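Local coordinates for cysteine synthase (Fusobacterium nucleatum subsp. nucleatum strain ATCC 25586, PDB 5B55), which probably releases hydrogen sulfide from L-cysteine through a pyridoxal 5'-phosphate-bound alpha-aminoacrylate intermediate, as a cysteine lyase of the cysteine synthase family, at residues G127-S132 with I234-I239; C210-L215 with V252-G257. The protein carries 1 engineered substitution. One frame throughout, in Å; residues are numbered along the deposited sequence.

Interaction 1 of 2, residues G127-S132 with I234-I239; sequences GGFLGS and ISNEFI. Engineered in segment 234-239: Asn236 (natural residue Asp). With 0JO (2-{[(E)-{3-hydroxy-2-methyl-5-[(phosphonooxy)methyl]pyridin-4-yl}methylidene]amino}prop-2-enoic acid), chain D.
Glu237 reaches over to the first turn of helix 128-133 and binds it through one carboxylate oxygen. OE1 of Glu237 accepts from the backbone N of Phe129 at 3.2 Å in a nearly straight bond (167° at the hydrogen), meeting it almost along the C-O axis. A water gives OE1 a second partner, donating to it and to Gly127 O while accepting from Leu130 N, so that two amides of the helix start are served, one directly and one through the water. A carboxylate suits this place, since amides at a helix start lack carbonyl partners within the helix and the dipole there should favour a negative charge. Glycine suits position 128 because a CB there would run into Glu237 OE1, and the positive phi of Gly128 favours it too.

The remaining contacts centre on two rings. Asn236, engineered from Asp, sets CB over the centre of the Phe129 ring, 3.6 Å from the centroid in a CH-pi contact, while the carboxylate of Glu237 stands at that ring's edge, its plane 80° from the ring's. Leu130 brings CD2 over a face of the Phe238 ring but offset toward its rim, 3.9 Å from the centroid. Phe238 has CG between its backbone N and carbonyl carbon (chi1 62°), which turns the ring's edge to Phe129 CB.

Asn236 ND2 lies 3.5 Å from CB of the aminoacrylate ligand, and Ile234 CG2 lies 3.5 Å from C6 of its pyridine ring. The loop 234-239 thus forms part of the wall of the cofactor pocket in this fold-type II PLP enzyme, and its far side is anchored on a helix N-terminus.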
loop_
_atom_site.group_PDB
_atom_site.type_symbol
_atom_site.label_atom_id
_atom_site.label_comp_id
_atom_site.label_asym_id
_atom_site.label_seq_id
_atom_site.Cartn_x
_atom_site.Cartn_y
_atom_site.Cartn_z
ATOM N N GLY A 127 25.168 19.529 2.151
ATOM C CA GLY A 127 25.870 18.274 1.853
ATOM C C GLY A 127 24.954 17.104 1.449
ATOM O O GLY A 127 25.417 16.010 1.309
ATOM N N GLY A 128 23.661 17.319 1.303
ATOM C CA GLY A 128 22.746 16.279 0.767
ATOM C C GLY A 128 22.745 14.954 1.533
ATOM O O GLY A 128 22.627 14.948 2.789
ATOM N N PHE A 129 22.935 13.853 0.811
ATOM C CA PHE A 129 22.966 12.558 1.436
ATOM C C PHE A 129 24.150 12.358 2.402
ATOM O O PHE A 129 23.959 11.875 3.514
ATOM C CB PHE A 129 22.892 11.429 0.383
ATOM C CG PHE A 129 21.520 11.233 -0.194
ATOM C CD1 PHE A 129 20.530 10.586 0.543
ATOM C CD2 PHE A 129 21.186 11.738 -1.469
ATOM C CE1 PHE A 129 19.256 10.401 0.015
ATOM C CE2 PHE A 129 19.910 11.542 -2.008
ATOM C CZ PHE A 129 18.932 10.911 -1.252
ATOM N N LEU A 130 25.371 12.645 1.971
ATOM C CA LEU A 130 26.522 12.461 2.861
ATOM C C LEU A 130 26.373 13.388 4.092
ATOM O O LEU A 130 26.667 12.964 5.179
ATOM C CB LEU A 130 27.860 12.725 2.152
ATOM C CG LEU A 130 28.325 11.620 1.176
ATOM C CD1 LEU A 130 29.583 12.147 0.489
ATOM C CD2 LEU A 130 28.625 10.234 1.775
ATOM N N GLY A 131 25.849 14.580 3.885
ATOM C CA GLY A 131 25.496 15.507 4.960
ATOM C C GLY A 131 24.428 14.979 5.945
ATOM O O GLY A 131 24.506 15.213 7.156
ATOM N N SER A 132 23.421 14.281 5.409
ATOM C CA SER A 132 22.383 13.652 6.207
ATOM C C SER A 132 22.977 12.544 7.052
ATOM O O SER A 132 22.718 12.475 8.221
ATOM C CB SER A 132 21.276 13.092 5.331
ATOM O OG SER A 132 20.648 14.111 4.598
ATOM N N ILE A 234 17.270 5.629 -5.629
ATOM C CA ILE A 234 18.539 5.035 -5.984
ATOM C C ILE A 234 19.564 6.170 -6.210
ATOM O O ILE A 234 19.178 7.316 -6.448
ATOM C CB ILE A 234 18.435 4.038 -7.150
ATOM C CG1 ILE A 234 18.130 4.772 -8.455
ATOM C CG2 ILE A 234 17.345 3.017 -6.859
ATOM C CD1 ILE A 234 18.284 3.887 -9.674
ATOM N N SER A 235 20.825 5.783 -6.228
ATOM C CA SER A 235 21.945 6.631 -6.657
ATOM C C SER A 235 21.964 7.874 -5.813
ATOM O O SER A 235 21.581 8.952 -6.272
ATOM C CB SER A 235 21.840 6.934 -8.124
ATOM O OG SER A 235 23.051 7.459 -8.630
ATOM N N ASN A 236 22.287 7.666 -4.529
ATOM C CA ASN A 236 22.148 8.719 -3.507
ATOM C C ASN A 236 23.471 9.515 -3.358
ATOM O O ASN A 236 23.930 9.737 -2.232
ATOM C CB ASN A 236 21.774 8.094 -2.150
ATOM C CG ASN A 236 20.496 7.282 -2.211
ATOM O OD1 ASN A 236 19.484 7.752 -2.730
ATOM N ND2 ASN A 236 20.564 6.045 -1.781
ATOM N N GLU A 237 24.116 9.877 -4.496
ATOM C CA GLU A 237 25.327 10.750 -4.503
ATOM C C GLU A 237 26.633 10.161 -4.037
ATOM O O GLU A 237 27.579 10.882 -3.850
ATOM C CB GLU A 237 25.088 12.037 -3.745
ATOM C CG GLU A 237 23.838 12.788 -4.231
ATOM C CD GLU A 237 23.687 14.101 -3.483
ATOM O OE1 GLU A 237 23.796 14.147 -2.206
ATOM O OE2 GLU A 237 23.476 15.096 -4.167
ATOM N N PHE A 238 26.700 8.861 -3.872
ATOM C CA PHE A 238 27.942 8.140 -3.527
ATOM C C PHE A 238 27.686 6.671 -3.719
ATOM O O PHE A 238 26.542 6.240 -3.822
ATOM C CB PHE A 238 28.417 8.371 -2.067
ATOM C CG PHE A 238 27.456 7.896 -1.018
ATOM C CD1 PHE A 238 26.307 8.616 -0.757
ATOM C CD2 PHE A 238 27.703 6.769 -0.292
ATOM C CE1 PHE A 238 25.395 8.210 0.224
ATOM C CE2 PHE A 238 26.781 6.331 0.671
ATOM C CZ PHE A 238 25.619 7.039 0.899
ATOM N N ILE A 239 28.762 5.903 -3.689
ATOM C CA ILE A 239 28.692 4.473 -3.728
ATOM C C ILE A 239 28.715 3.993 -2.313
ATOM O O ILE A 239 29.725 4.180 -1.647
ATOM C CB ILE A 239 29.888 3.834 -4.457
ATOM C CG1 ILE A 239 29.995 4.437 -5.875
ATOM C CG2 ILE A 239 29.755 2.311 -4.457
ATOM C CD1 ILE A 239 31.160 3.922 -6.677
HETATM O O 0JO D . 16.523 5.468 2.269
HETATM C C 0JO D . 16.041 4.703 1.476
HETATM O OXT 0JO D . 14.840 4.488 1.400
HETATM C CA 0JO D . 16.901 4.074 0.389
HETATM C CB 0JO D . 18.242 4.385 0.211
HETATM N N 0JO D . 16.032 3.504 -0.654
HETATM C C4A 0JO D . 16.196 2.556 -1.475
HETATM C C4 0JO D . 15.198 2.390 -2.628
HETATM C C3 0JO D . 13.881 2.855 -2.735
HETATM O O3 0JO D . 13.279 3.560 -1.711
HETATM C C2 0JO D . 13.189 2.619 -3.945
HETATM C C2A 0JO D . 11.790 3.143 -4.171
HETATM N N1 0JO D . 13.748 1.924 -4.941
HETATM C C6 0JO D . 14.973 1.444 -4.836
HETATM C C5 0JO D . 15.723 1.661 -3.680
HETATM C C5A 0JO D . 17.136 1.108 -3.620
HETATM O OP4 0JO D . 17.131 -0.029 -2.842
HETATM P P 0JO D . 18.440 -0.491 -1.988
HETATM O OP3 0JO D . 19.516 -0.357 -2.924
HETATM O OP1 0JO D . 18.248 -1.766 -1.465
HETATM O OP2 0JO D . 18.597 0.583 -0.965
HETATM O O HOH W 1 26.278 13.667 -0.715
#

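Interaction 2 of 2, residues C210-L215 with V252-G257; sequences CPLEPL and VSVDDG
Glu213 and Ser253 are neighbours on paired parallel strands, their side chains on the same face of the sheet, and Ser253 OG donates to Glu213 OE2 at 2.6 Å. The glutamate has CG between its backbone N and carbonyl carbon (chi1 69°), then runs extended, which carries its carboxylate alongside the neighbouring strand; the serine bond uses the anti lone pair of OE2. That oxygen also pairs with Ser221 OG, so a buried carboxylate end is met by two hydroxyls.

Leu212 and Val252 share the other face, and Val254 CG2 comes in beside the leucine tip. With CG of Leu212 trans to the backbone N (chi1 175°), CD1 comes 3.7 Å from Val254 CG2 and 4.2 Å from Val252 CG1, the side chains crossing at a slant. Beta-branched valines suit the extended backbone here, and leucine is long enough for a single methyl, CD1, to reach both.

The strands run side by side, 30° apart, joined by regular backbone bonds: Val252 N to Pro211 O, Glu213 N to Val252 O and Val254 N to Glu213 O. Leu215 N then donates to Val254 O at 2.9 Å, from well above the carbonyl plane, as the chain leaves the strand. Leu215 CD1 rests on Ser253 CB, and Asp255 N-caps the next helix, OD1 accepting from Gly257 N.

Strand 252-254 is outermost in a four-strand parallel sheet, with strand 210-214 between it and strand 182-186; helix 275-288 packs on Val252 and Val254 through Met286 and Ile282.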
loop_
_atom_site.group_PDB
_atom_site.type_symbol
_atom_site.label_atom_id
_atom_site.label_comp_id
_atom_site.label_asym_id
_atom_site.label_seq_id
_atom_site.Cartn_x
_atom_site.Cartn_y
_atom_site.Cartn_z
ATOM N N CYS A 210 22.976 -8.038 -11.399
ATOM C CA CYS A 210 23.320 -6.748 -11.874
ATOM C C CYS A 210 22.723 -5.574 -11.041
ATOM O O CYS A 210 21.514 -5.464 -10.896
ATOM C CB CYS A 210 22.881 -6.590 -13.328
ATOM S SG CYS A 210 23.754 -7.724 -14.472
ATOM N N PRO A 211 23.581 -4.623 -10.613
ATOM C CA PRO A 211 23.143 -3.445 -9.960
ATOM C C PRO A 211 22.795 -2.438 -10.973
ATOM O O PRO A 211 23.357 -2.435 -12.068
ATOM C CB PRO A 211 24.376 -3.010 -9.173
ATOM C CG PRO A 211 25.519 -3.384 -10.059
ATOM C CD PRO A 211 25.059 -4.681 -10.694
ATOM N N LEU A 212 21.816 -1.593 -10.658
ATOM C CA LEU A 212 21.343 -0.613 -11.611
ATOM C C LEU A 212 21.509 0.820 -11.111
ATOM O O LEU A 212 21.369 1.090 -9.908
ATOM C CB LEU A 212 19.900 -0.921 -11.957
ATOM C CG LEU A 212 19.085 0.014 -12.860
ATOM C CD1 LEU A 212 17.938 -0.786 -13.523
ATOM C CD2 LEU A 212 18.483 1.211 -12.176
ATOM N N GLU A 213 21.705 1.743 -12.059
ATOM C CA GLU A 213 21.962 3.109 -11.775
ATOM C C GLU A 213 21.234 3.963 -12.783
ATOM O O GLU A 213 20.883 3.462 -13.851
ATOM C CB GLU A 213 23.436 3.455 -11.956
ATOM C CG GLU A 213 23.927 3.439 -13.401
ATOM C CD GLU A 213 25.453 3.624 -13.567
ATOM O OE1 GLU A 213 26.153 3.919 -12.585
ATOM O OE2 GLU A 213 25.970 3.434 -14.705
ATOM N N PRO A 214 21.085 5.260 -12.492
ATOM C CA PRO A 214 20.549 6.130 -13.541
ATOM C C PRO A 214 21.635 6.499 -14.557
ATOM O O PRO A 214 22.791 6.796 -14.175
ATOM C CB PRO A 214 20.054 7.364 -12.789
ATOM C CG PRO A 214 20.203 7.052 -11.299
ATOM C CD PRO A 214 21.228 5.958 -11.216
ATOM N N LEU A 215 21.273 6.429 -15.839
ATOM C CA LEU A 215 22.156 6.862 -16.928
ATOM C C LEU A 215 22.567 8.309 -16.691
ATOM O O LEU A 215 23.699 8.631 -16.956
ATOM C CB LEU A 215 21.496 6.708 -18.305
ATOM C CG LEU A 215 22.385 6.971 -19.550
ATOM C CD1 LEU A 215 23.499 5.931 -19.655
ATOM C CD2 LEU A 215 21.580 6.941 -20.848
ATOM N N VAL A 252 24.001 -1.852 -14.939
ATOM C CA VAL A 252 22.980 -1.572 -15.913
ATOM C C VAL A 252 22.568 -0.146 -15.628
ATOM O O VAL A 252 22.381 0.211 -14.452
ATOM C CB VAL A 252 21.828 -2.608 -15.745
ATOM C CG1 VAL A 252 20.586 -2.184 -16.459
ATOM C CG2 VAL A 252 22.257 -3.963 -16.287
ATOM N N SER A 253 22.479 0.681 -16.673
ATOM C CA SER A 253 22.155 2.066 -16.565
ATOM C C SER A 253 20.897 2.379 -17.336
ATOM O O SER A 253 20.822 2.051 -18.523
ATOM C CB SER A 253 23.309 2.916 -17.173
ATOM O OG SER A 253 24.508 2.444 -16.607
ATOM N N VAL A 254 19.942 3.042 -16.696
ATOM C CA VAL A 254 18.654 3.354 -17.314
ATOM C C VAL A 254 18.410 4.829 -17.245
ATOM O O VAL A 254 18.564 5.469 -16.178
ATOM C CB VAL A 254 17.515 2.573 -16.582
ATOM C CG1 VAL A 254 16.142 2.915 -17.118
ATOM C CG2 VAL A 254 17.759 1.059 -16.687
ATOM N N ASP A 255 17.940 5.405 -18.332
ATOM C CA ASP A 255 17.620 6.856 -18.314
ATOM C C ASP A 255 16.349 7.110 -17.478
ATOM O O ASP A 255 15.379 6.377 -17.560
ATOM C CB ASP A 255 17.462 7.402 -19.743
ATOM C CG ASP A 255 17.256 8.912 -19.768
ATOM O OD1 ASP A 255 16.136 9.400 -19.546
ATOM O OD2 ASP A 255 18.235 9.616 -19.961
ATOM N N ASP A 256 16.348 8.165 -16.682
ATOM C CA ASP A 256 15.272 8.371 -15.756
ATOM C C ASP A 256 13.919 8.660 -16.445
ATOM O O ASP A 256 12.863 8.281 -15.912
ATOM C CB ASP A 256 15.643 9.393 -14.678
ATOM C CG ASP A 256 15.845 10.810 -15.214
ATOM O OD1 ASP A 256 15.810 11.015 -16.453
ATOM O OD2 ASP A 256 16.012 11.707 -14.368
ATOM N N GLY A 257 13.951 9.251 -17.643
ATOM C CA GLY A 257 12.742 9.352 -18.474
ATOM C C GLY A 257 12.176 8.012 -18.948
ATOM O O GLY A 257 10.999 7.865 -19.043
#

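How the interactions relate
Interactions 1 and 2 lie with their centres about 17 Å apart and meet through Ile234 and Ser235, of which Ile234 also touches the ligand. Ser235 CB packs 3.3 Å from Pro214 CD, and Ile234 CD1 lies 3.7 Å from Leu212 CD2, so Ile234 touches strand 210-214 with one end and the ligand with its other branch. Interaction 1 therefore reaches the pocket through its 234-239 segment, whereas interaction 2 is behind it, the Leu212 side chain being about 8 Å from the ligand. The segments alternate along the chain: 210-215 precedes 234-239 and 252-257 follows it, so the pocket loop belongs to the connection between the two paired strands.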